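Side-chain contacts in alcohol dehydrogenase IV (Corynebacterium glutamicum, PDB 3IV7), which probably reduces maleylacetate with a nicotinamide cofactor, as a member of the iron-containing alcohol dehydrogenase family: residues V61-D66 and T85-D90; V152-E157 and G225-A230; L158-P163 and E217-A222; I179-G184 and A230-S235. All blocks are in the same frame, centred on the assembly; numbering follows the deposited sequence.

Contact 1. Residues V61-D66 and T85-D90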
# COMPACT_ATOMS: atom_id res chain seq x y z
N VAL A 61 -18.73 -4.93 26.33
CA VAL A 61 -18.34 -6.19 25.76
C VAL A 61 -19.37 -7.24 26.11
O VAL A 61 -19.65 -7.47 27.28
CB VAL A 61 -17.00 -6.62 26.28
CG1 VAL A 61 -16.72 -8.08 25.90
CG2 VAL A 61 -15.87 -5.66 25.73
N ALA A 62 -19.93 -7.88 25.08
CA ALA A 62 -20.96 -8.91 25.27
C ALA A 62 -20.36 -10.23 25.74
O ALA A 62 -20.92 -10.91 26.57
CB ALA A 62 -21.73 -9.11 23.98
N ILE A 63 -19.24 -10.60 25.16
CA ILE A 63 -18.61 -11.89 25.48
C ILE A 63 -17.09 -11.74 25.55
O ILE A 63 -16.49 -11.07 24.70
CB ILE A 63 -18.91 -12.96 24.37
CG1 ILE A 63 -20.38 -13.40 24.42
CG2 ILE A 63 -17.98 -14.17 24.54
CD1 ILE A 63 -20.76 -14.26 25.70
N TRP A 64 -16.50 -12.35 26.58
CA TRP A 64 -15.05 -12.47 26.72
C TRP A 64 -14.70 -13.94 26.50
O TRP A 64 -15.19 -14.80 27.22
CB TRP A 64 -14.59 -12.07 28.11
CG TRP A 64 -15.02 -10.71 28.53
CD1 TRP A 64 -16.15 -10.39 29.18
CD2 TRP A 64 -14.27 -9.51 28.38
NE1 TRP A 64 -16.19 -9.04 29.41
CE2 TRP A 64 -15.04 -8.48 28.95
CE3 TRP A 64 -13.05 -9.19 27.79
CZ2 TRP A 64 -14.62 -7.16 28.95
CZ3 TRP A 64 -12.61 -7.89 27.82
CH2 TRP A 64 -13.41 -6.88 28.39
N HIS A 65 -13.89 -14.23 25.50
CA HIS A 65 -13.61 -15.60 25.13
C HIS A 65 -12.13 -15.84 25.24
O HIS A 65 -11.34 -15.18 24.57
CB HIS A 65 -14.10 -15.85 23.70
CG HIS A 65 -13.97 -17.27 23.25
ND1 HIS A 65 -14.91 -18.24 23.54
CD2 HIS A 65 -13.00 -17.89 22.53
CE1 HIS A 65 -14.53 -19.39 23.02
NE2 HIS A 65 -13.38 -19.21 22.40
N ASP A 66 -11.73 -16.78 26.12
CA ASP A 66 -10.32 -17.04 26.34
C ASP A 66 -9.76 -18.36 25.84
O ASP A 66 -8.54 -18.61 26.01
CB ASP A 66 -9.92 -16.77 27.79
CG ASP A 66 -10.53 -17.76 28.80
OD1 ASP A 66 -11.15 -18.78 28.40
OD2 ASP A 66 -10.39 -17.49 30.00
N THR A 85 -22.19 -16.99 17.21
CA THR A 85 -23.51 -17.07 16.64
C THR A 85 -24.62 -17.11 17.72
O THR A 85 -25.62 -16.41 17.60
CB THR A 85 -23.64 -18.29 15.70
OG1 THR A 85 -23.37 -19.47 16.43
CG2 THR A 85 -22.66 -18.20 14.56
N ASP A 86 -24.43 -17.92 18.76
CA ASP A 86 -25.43 -18.03 19.84
C ASP A 86 -25.70 -16.70 20.54
O ASP A 86 -26.80 -16.45 21.01
CB ASP A 86 -24.99 -19.04 20.90
CG ASP A 86 -25.04 -20.48 20.41
OD1 ASP A 86 -25.58 -20.73 19.30
OD2 ASP A 86 -24.54 -21.37 21.13
N ASN A 87 -24.68 -15.86 20.63
CA ASN A 87 -24.78 -14.61 21.36
C ASN A 87 -25.03 -13.43 20.45
O ASN A 87 -25.00 -12.27 20.88
CB ASN A 87 -23.51 -14.40 22.17
CG ASN A 87 -23.43 -15.34 23.36
OD1 ASN A 87 -24.10 -15.13 24.36
ND2 ASN A 87 -22.57 -16.35 23.27
N GLU A 88 -25.26 -13.72 19.17
CA GLU A 88 -25.56 -12.69 18.20
C GLU A 88 -24.50 -11.60 18.19
O GLU A 88 -24.78 -10.41 18.03
CB GLU A 88 -26.94 -12.13 18.45
CG GLU A 88 -27.99 -13.20 18.31
CD GLU A 88 -29.36 -12.73 18.74
OE1 GLU A 88 -29.52 -12.33 19.91
OE2 GLU A 88 -30.28 -12.79 17.91
N ILE A 89 -23.27 -12.03 18.27
CA ILE A 89 -22.13 -11.16 18.19
C ILE A 89 -22.11 -10.41 16.86
O ILE A 89 -22.44 -10.97 15.82
CB ILE A 89 -20.85 -11.98 18.35
CG1 ILE A 89 -20.77 -12.55 19.77
CG2 ILE A 89 -19.64 -11.14 18.05
CD1 ILE A 89 -20.85 -11.47 20.89
N ASP A 90 -21.74 -9.14 16.89
CA ASP A 90 -21.67 -8.36 15.67
C ASP A 90 -20.29 -7.75 15.40
O ASP A 90 -20.08 -7.12 14.37
CB ASP A 90 -22.79 -7.30 15.60
CG ASP A 90 -22.64 -6.18 16.62
OD1 ASP A 90 -21.74 -6.24 17.48
OD2 ASP A 90 -23.47 -5.22 16.58

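Contact 2. Residues V152-E157 and G225-A230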
# COMPACT_ATOMS: atom_id res chain seq x y z
N VAL A 152 -6.91 -2.62 12.23
CA VAL A 152 -5.83 -3.01 13.09
C VAL A 152 -5.48 -1.86 14.00
O VAL A 152 -5.24 -0.74 13.53
CB VAL A 152 -4.58 -3.45 12.29
CG1 VAL A 152 -3.46 -3.94 13.25
CG2 VAL A 152 -4.96 -4.54 11.28
N ILE A 153 -5.47 -2.12 15.30
CA ILE A 153 -5.04 -1.11 16.31
C ILE A 153 -3.67 -1.50 16.87
O ILE A 153 -3.51 -2.57 17.46
CB ILE A 153 -6.06 -0.98 17.42
CG1 ILE A 153 -7.40 -0.51 16.82
CG2 ILE A 153 -5.54 0.00 18.57
CD1 ILE A 153 -8.63 -0.59 17.80
N TYR A 154 -2.68 -0.67 16.58
CA TYR A 154 -1.32 -0.86 17.04
C TYR A 154 -0.98 0.09 18.17
O TYR A 154 -0.88 1.32 17.98
CB TYR A 154 -0.31 -0.64 15.89
CG TYR A 154 -0.21 -1.75 14.91
CD1 TYR A 154 0.13 -3.05 15.33
CD2 TYR A 154 -0.36 -1.52 13.55
CE1 TYR A 154 0.26 -4.05 14.46
CE2 TYR A 154 -0.23 -2.54 12.65
CZ TYR A 154 0.10 -3.80 13.10
OH TYR A 154 0.24 -4.82 12.20
N ASP A 155 -0.76 -0.49 19.36
CA ASP A 155 -0.44 0.27 20.57
C ASP A 155 0.79 -0.39 21.20
O ASP A 155 0.69 -1.45 21.86
CB ASP A 155 -1.64 0.25 21.52
CG ASP A 155 -1.41 1.03 22.81
OD1 ASP A 155 -0.25 1.39 23.11
OD2 ASP A 155 -2.39 1.28 23.53
N SER A 156 1.93 0.24 21.02
CA SER A 156 3.19 -0.33 21.49
C SER A 156 3.27 -0.44 23.01
O SER A 156 4.13 -1.14 23.52
CB SER A 156 4.38 0.48 20.96
OG SER A 156 4.28 1.84 21.33
N GLU A 157 2.38 0.23 23.74
CA GLU A 157 2.31 0.05 25.19
C GLU A 157 1.97 -1.40 25.51
O GLU A 157 2.42 -1.93 26.53
CB GLU A 157 1.27 0.99 25.84
CG GLU A 157 1.17 0.80 27.39
CD GLU A 157 0.46 1.98 28.10
OE1 GLU A 157 -0.58 2.47 27.60
OE2 GLU A 157 0.95 2.40 29.16
N GLY A 225 6.97 -1.99 11.33
CA GLY A 225 7.69 -2.91 10.42
C GLY A 225 6.95 -4.19 10.19
O GLY A 225 6.81 -4.66 9.06
N ALA A 226 6.46 -4.75 11.27
CA ALA A 226 5.70 -5.96 11.22
C ALA A 226 4.47 -5.81 10.34
O ALA A 226 4.10 -6.73 9.64
CB ALA A 226 5.29 -6.38 12.65
N TYR A 227 3.82 -4.65 10.39
CA TYR A 227 2.63 -4.43 9.57
C TYR A 227 2.97 -4.44 8.09
O TYR A 227 2.37 -5.20 7.30
CB TYR A 227 1.92 -3.13 9.94
CG TYR A 227 0.67 -2.92 9.12
CD1 TYR A 227 -0.43 -3.75 9.26
CD2 TYR A 227 0.60 -1.91 8.17
CE1 TYR A 227 -1.58 -3.58 8.47
CE2 TYR A 227 -0.53 -1.70 7.40
CZ TYR A 227 -1.62 -2.53 7.56
OH TYR A 227 -2.73 -2.33 6.76
N LEU A 228 3.97 -3.64 7.70
CA LEU A 228 4.36 -3.60 6.27
C LEU A 228 4.92 -4.93 5.77
O LEU A 228 4.67 -5.33 4.63
CB LEU A 228 5.30 -2.45 6.02
CG LEU A 228 4.55 -1.10 6.16
CD1 LEU A 228 5.42 -0.04 5.75
CD2 LEU A 228 3.26 -1.10 5.32
N ALA A 229 5.64 -5.64 6.62
CA ALA A 229 6.13 -6.96 6.25
C ALA A 229 4.98 -7.87 5.85
O ALA A 229 5.06 -8.60 4.86
CB ALA A 229 6.90 -7.57 7.42
N ALA A 230 3.92 -7.88 6.68
CA ALA A 230 2.78 -8.76 6.49
C ALA A 230 1.92 -8.34 5.29
O ALA A 230 1.46 -9.21 4.52
CB ALA A 230 1.94 -8.83 7.78

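Contact 3. Residues L158-P163 and E217-A222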
# COMPACT_ATOMS: atom_id res chain seq x y z
N LEU A 158 1.20 -2.04 24.63
CA LEU A 158 0.79 -3.43 24.82
C LEU A 158 1.95 -4.41 24.52
O LEU A 158 1.81 -5.57 24.72
CB LEU A 158 -0.41 -3.75 23.89
CG LEU A 158 -1.61 -2.79 23.99
CD1 LEU A 158 -2.72 -3.26 23.04
CD2 LEU A 158 -2.15 -2.68 25.46
N THR A 159 3.06 -3.90 23.99
CA THR A 159 4.21 -4.71 23.68
C THR A 159 5.36 -4.50 24.69
O THR A 159 6.41 -5.13 24.56
CB THR A 159 4.73 -4.41 22.23
OG1 THR A 159 5.10 -3.03 22.12
CG2 THR A 159 3.69 -4.70 21.21
N MSE A 160 5.17 -3.60 25.66
CA MSE A 160 6.21 -3.29 26.60
C MSE A 160 6.61 -4.51 27.42
O MSE A 160 7.77 -4.66 27.76
CB MSE A 160 5.80 -2.14 27.53
CG MSE A 160 5.58 -0.81 26.78
SE MSE A 160 7.21 0.06 26.33
CE MSE A 160 6.80 0.67 24.56
N SER A 161 5.67 -5.37 27.71
CA SER A 161 5.95 -6.56 28.50
C SER A 161 6.36 -7.77 27.66
O SER A 161 6.59 -8.82 28.19
CB SER A 161 4.75 -6.93 29.35
OG SER A 161 3.68 -7.24 28.50
N LEU A 162 6.40 -7.64 26.33
CA LEU A 162 6.82 -8.78 25.49
C LEU A 162 8.30 -9.07 25.76
O LEU A 162 9.15 -8.18 25.61
CB LEU A 162 6.64 -8.46 24.03
CG LEU A 162 6.70 -9.64 23.08
CD1 LEU A 162 5.62 -10.66 23.46
CD2 LEU A 162 6.51 -9.12 21.69
N PRO A 163 8.63 -10.31 26.21
CA PRO A 163 10.02 -10.56 26.54
C PRO A 163 10.96 -10.32 25.37
O PRO A 163 10.57 -10.49 24.23
CB PRO A 163 10.01 -12.04 26.96
CG PRO A 163 8.66 -12.26 27.50
CD PRO A 163 7.76 -11.44 26.58
N GLU A 217 10.35 4.31 20.87
CA GLU A 217 10.81 4.43 19.48
C GLU A 217 11.00 3.05 18.84
O GLU A 217 10.45 2.76 17.78
CB GLU A 217 12.11 5.22 19.42
CG GLU A 217 12.57 5.52 17.98
CD GLU A 217 13.85 6.33 17.95
OE1 GLU A 217 14.11 7.04 18.90
OE2 GLU A 217 14.60 6.23 16.97
N GLY A 218 11.72 2.16 19.53
CA GLY A 218 11.99 0.82 19.00
C GLY A 218 10.76 -0.04 18.88
O GLY A 218 10.55 -0.75 17.86
N ARG A 219 9.92 -0.01 19.91
CA ARG A 219 8.69 -0.77 19.89
C ARG A 219 7.74 -0.32 18.78
O ARG A 219 7.01 -1.15 18.18
CB ARG A 219 8.01 -0.72 21.23
CG ARG A 219 8.78 -1.46 22.37
CD ARG A 219 8.76 -2.91 22.17
NE ARG A 219 9.25 -3.63 23.33
CZ ARG A 219 9.31 -4.96 23.42
NH1 ARG A 219 8.94 -5.74 22.39
NH2 ARG A 219 9.79 -5.51 24.55
N ASP A 220 7.70 0.97 18.51
CA ASP A 220 6.84 1.50 17.44
C ASP A 220 7.40 1.05 16.10
O ASP A 220 6.66 0.56 15.26
CB ASP A 220 6.75 3.03 17.48
CG ASP A 220 5.80 3.54 18.57
OD1 ASP A 220 4.86 2.81 18.94
OD2 ASP A 220 5.94 4.72 18.95
N GLU A 221 8.72 1.17 15.93
CA GLU A 221 9.35 0.75 14.67
C GLU A 221 9.11 -0.71 14.36
O GLU A 221 8.80 -1.06 13.22
CB GLU A 221 10.86 1.06 14.69
CG GLU A 221 11.15 2.48 14.33
CD GLU A 221 12.56 2.93 14.59
OE1 GLU A 221 13.32 2.25 15.34
OE2 GLU A 221 12.90 4.01 14.09
N ALA A 222 9.26 -1.57 15.36
CA ALA A 222 9.05 -2.99 15.18
C ALA A 222 7.61 -3.29 14.77
O ALA A 222 7.37 -4.11 13.89
CB ALA A 222 9.42 -3.78 16.49
O HOH W 1 6.32 -3.17 19.65

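Contact 4. Residues I179-G184 and A230-S235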
# COMPACT_ATOMS: atom_id res chain seq x y z
N ILE A 179 11.63 -10.47 3.59
CA ILE A 179 12.69 -11.00 2.74
C ILE A 179 12.23 -12.07 1.75
O ILE A 179 12.50 -11.98 0.57
CB ILE A 179 13.92 -11.44 3.57
CG1 ILE A 179 14.55 -10.19 4.22
CG2 ILE A 179 14.95 -12.15 2.63
CD1 ILE A 179 15.73 -10.43 5.19
N ASP A 180 11.50 -13.06 2.24
CA ASP A 180 10.99 -14.12 1.34
C ASP A 180 10.09 -13.51 0.26
O ASP A 180 10.10 -13.97 -0.90
CB ASP A 180 10.23 -15.13 2.13
CG ASP A 180 10.22 -16.51 1.50
OD1 ASP A 180 11.19 -16.90 0.78
OD2 ASP A 180 9.27 -17.25 1.85
N SER A 181 9.35 -12.46 0.62
CA SER A 181 8.42 -11.81 -0.29
C SER A 181 9.14 -11.17 -1.50
O SER A 181 8.55 -11.01 -2.58
CB SER A 181 7.56 -10.79 0.45
OG SER A 181 6.57 -11.43 1.27
N LEU A 182 10.42 -10.83 -1.31
CA LEU A 182 11.23 -10.26 -2.37
C LEU A 182 11.41 -11.18 -3.58
O LEU A 182 11.67 -10.69 -4.68
CB LEU A 182 12.59 -9.79 -1.83
CG LEU A 182 12.49 -8.63 -0.82
CD1 LEU A 182 13.85 -8.24 -0.30
CD2 LEU A 182 11.77 -7.43 -1.45
N TRP A 183 11.33 -12.49 -3.36
CA TRP A 183 11.34 -13.47 -4.48
C TRP A 183 10.08 -14.36 -4.36
O TRP A 183 10.08 -15.51 -4.79
CB TRP A 183 12.64 -14.32 -4.48
CG TRP A 183 12.97 -14.86 -3.16
CD1 TRP A 183 12.25 -15.80 -2.46
CD2 TRP A 183 14.04 -14.45 -2.30
NE1 TRP A 183 12.80 -15.97 -1.22
CE2 TRP A 183 13.90 -15.17 -1.09
CE3 TRP A 183 15.09 -13.55 -2.42
CZ2 TRP A 183 14.76 -15.01 -0.02
CZ3 TRP A 183 15.96 -13.42 -1.37
CH2 TRP A 183 15.79 -14.14 -0.18
N GLY A 184 9.01 -13.80 -3.79
CA GLY A 184 7.76 -14.54 -3.60
C GLY A 184 7.13 -14.94 -4.93
O GLY A 184 7.49 -14.40 -5.98
N ALA A 230 3.92 -7.88 6.68
CA ALA A 230 2.78 -8.76 6.49
C ALA A 230 1.92 -8.34 5.29
O ALA A 230 1.46 -9.21 4.52
CB ALA A 230 1.94 -8.83 7.78
N VAL A 231 1.73 -7.03 5.11
CA VAL A 231 1.01 -6.53 3.95
C VAL A 231 1.73 -6.94 2.64
O VAL A 231 1.09 -7.34 1.66
CB VAL A 231 0.84 -5.00 4.00
CG1 VAL A 231 0.28 -4.47 2.66
CG2 VAL A 231 -0.14 -4.58 5.21
N SER A 232 3.07 -6.86 2.66
CA SER A 232 3.88 -7.30 1.52
C SER A 232 3.68 -8.80 1.25
O SER A 232 3.45 -9.23 0.12
CB SER A 232 5.36 -7.04 1.82
OG SER A 232 6.16 -7.51 0.75
N PHE A 233 3.76 -9.58 2.31
CA PHE A 233 3.63 -11.03 2.27
C PHE A 233 2.23 -11.48 1.83
O PHE A 233 2.10 -12.39 1.05
CB PHE A 233 3.98 -11.58 3.66
CG PHE A 233 3.63 -12.99 3.86
CD1 PHE A 233 4.34 -13.98 3.24
CD2 PHE A 233 2.67 -13.35 4.79
CE1 PHE A 233 4.04 -15.32 3.46
CE2 PHE A 233 2.38 -14.66 5.02
CZ PHE A 233 3.06 -15.65 4.34
N ALA A 234 1.20 -10.81 2.32
CA ALA A 234 -0.19 -11.10 1.90
C ALA A 234 -0.31 -10.99 0.38
O ALA A 234 -0.99 -11.78 -0.27
CB ALA A 234 -1.18 -10.14 2.61
N SER A 235 0.44 -10.05 -0.19
CA SER A 235 0.47 -9.86 -1.63
C SER A 235 1.42 -10.82 -2.35
O SER A 235 1.06 -11.40 -3.36
CB SER A 235 0.86 -8.42 -1.97
OG SER A 235 1.07 -8.27 -3.39

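Contact 1. Residues V61-D66 and T85-D90
Ile63 lays its ethyl arm across the amide of Asn87, and Ala62 meets the tip of Ile89; these four side chains make the whole contact between 61-66 and 85-90. The apolar part is light: Ala62 CB lies 4.0 Å from Ile89 CD1, and Ile63 CG1 comes to 4.1 Å from the same methyl, which therefore bridges two successive residues. Ile89 starts off to one side of the strand, and only its far end approaches it. The second kind of contact is aliphatic against amide. With chi1 -71° and chi2 -69°, the CG1-CD1 arm of Ile63 lies over one face of the Asn87 amide, CG1 3.8 Å from Asn87 CG and CD1 3.7 Å from Asn87 ND2 and OD1. Strand 63-65 is an outermost strand of the parallel sheet within this chain, next to strand 40-43, and helix 74-86 ends beside it in a Schellman motif. Glu88, with positive phi (54°), is its C-prime residue, and Glu88 N bonds to Thr85 O at 3.1 Å. Asn87 ND2 is hydrogen-bonded to Val83 O, back in the helix. This bond anchors the amide against which Ile63 rests, while Ile89 also packs on Met41.

Contact 2. Residues V152-E157 and G225-A230
Tyr154 pushes its phenol end against the root of the Tyr227 side chain, and this one pair makes the contact between 152-157 and 225-230. The tight part is at the hydroxyl: Tyr154 OH is 3.2 Å from Tyr227 CD1 and 3.3 Å from Tyr227 CB, at the edge of the Tyr227 ring near its plane. Beside it, Tyr154 CE2 touches Tyr227 CB at 3.5 Å. The rings are obliquely set, planes at 73°. With CG anti to the backbone N (chi1 -179°), Tyr227 carries its ring past the Tyr154 hydroxyl toward strand 7-20 and presents CB and CD1 to it. Away from this point the segments part. Val152 CG2 stays 4.5 Å from Tyr227 CE1, though Val152 CG1 lies over one face of the Tyr154 ring, near the rim. The contact joins strand 151-154 of the N-terminal alpha/beta domain to helix 216-236 of the C-terminal helical domain, as in this family; Ile190 of the second subunit also packs on Tyr227. Tyr154 OH pairs with Glu126 OE2 and Tyr227 OH with Gln15 OE1, so two buried polar ends are satisfied separately, while the tyrosines meet by van der Waals contact alone.

Contact 3. Residues L158-P163 and E217-A222
Thr159 to Leu162 form a type I beta turn, closed by Leu162 N to Thr159 O at 3.1 Å and facing the helical segment 217-222; the backbones are nearest at Thr159 and Arg219, whose CA atoms are 7.1 Å apart. Arg219 reaches from the helix into this turn, bent at chi2 (-69°) and extended beyond it. Thr159 O sits over the centre of one guanidinium face, 3.1 Å from Arg219 CZ, without a hydrogen bond to the nitrogens. Leu162 O lies near the edge and accepts from Arg219 NH2 at 2.9 Å; the donor is in the carbonyl plane, the oxygen 21° out of the guanidinium plane, and at 146° the bond is bent. Selenomethionine Met160 packs its CE on the stem, 3.6 Å from Arg219 CG, the two side chains running past each other in opposite directions. A water donates to both Thr159 OG1 (2.8 Å) and Arg219 O, and OG1 is itself hydrogen-bonded to Ser156 O. Around the head, Pro213 O takes NE, and Ser167 OG and Tyr122 OH partner NH1. Arg219 thus ties the loop before helix 164-181 to helix 216-236, and the surrounding carbonyl oxygens would probably stabilise its buried positive charge.

Contact 4. Residues I179-G184 and A230-S235
Ser181 OG is anti to its carbonyl carbon (chi1 -74°), beside the backbone N, and from there it points at the backbone of Phe233, 3.1 Å from Phe233 CA and 3.5 Å from Phe233 CB. On the other helix, Phe233 CG is anti to the backbone N (chi1 168°), a setting that leaves the ring edge turned to the serine: Ser181 OG lies in the ring plane, 3.9 Å from Phe233 CD1. Ser232 completes the contact, its OG reaching to 3.6 Å from Ser181 CB. The backbones come close here, with CA of Ser181 and CA of Phe233 5.5 Å apart, a close approach consistent with the small side chain of Ser181. The contact packs the C-terminal end of helix 164-181 against helix 216-236 near its own end, within the C-terminal all-helical domain that follows the N-terminal alpha/beta nucleotide-binding domain in this family. Ser181 also opens a type I beta turn running to Gly184. Both hydroxyls bond beyond the pair: Ser181 OG with His177 O one helical turn back, Ser232 OG with Asn191 O. The Phe233 ring is stacked with His177 and with His242. Next to Ser181, Asp180 OD1 accepts from Trp183 NE1 at 2.7 Å, on its anti side, while Asp180 OD2 is hydrogen-bonded to His242 ND1, which links the end of helix 164-181 to helix 240-250.

Contacts 2, 3 and 4 all draw on helix 216-236, whose successive turns face the loop 158-163, strand 151-154 and the end of helix 164-181; contacts 2 and 4 even share Ala230. Contact 1 stands apart, about 25 Å from contact 2 between centres, and shares the parallel sheet with it; it sits at the outermost strand 63-65, on the opposite side of the chain's centre from contact 4. Contacts 2 and 4 are buried and contacts 1 and 3 partly so. Contact 3 alone carries a hydrogen bond and a bridging water between its segments; the others touch by packing. Contacts 2 and 3 also join directly, Ser156 OG lying 2.6 Å from Asp220 OD1, a probable hydrogen bond.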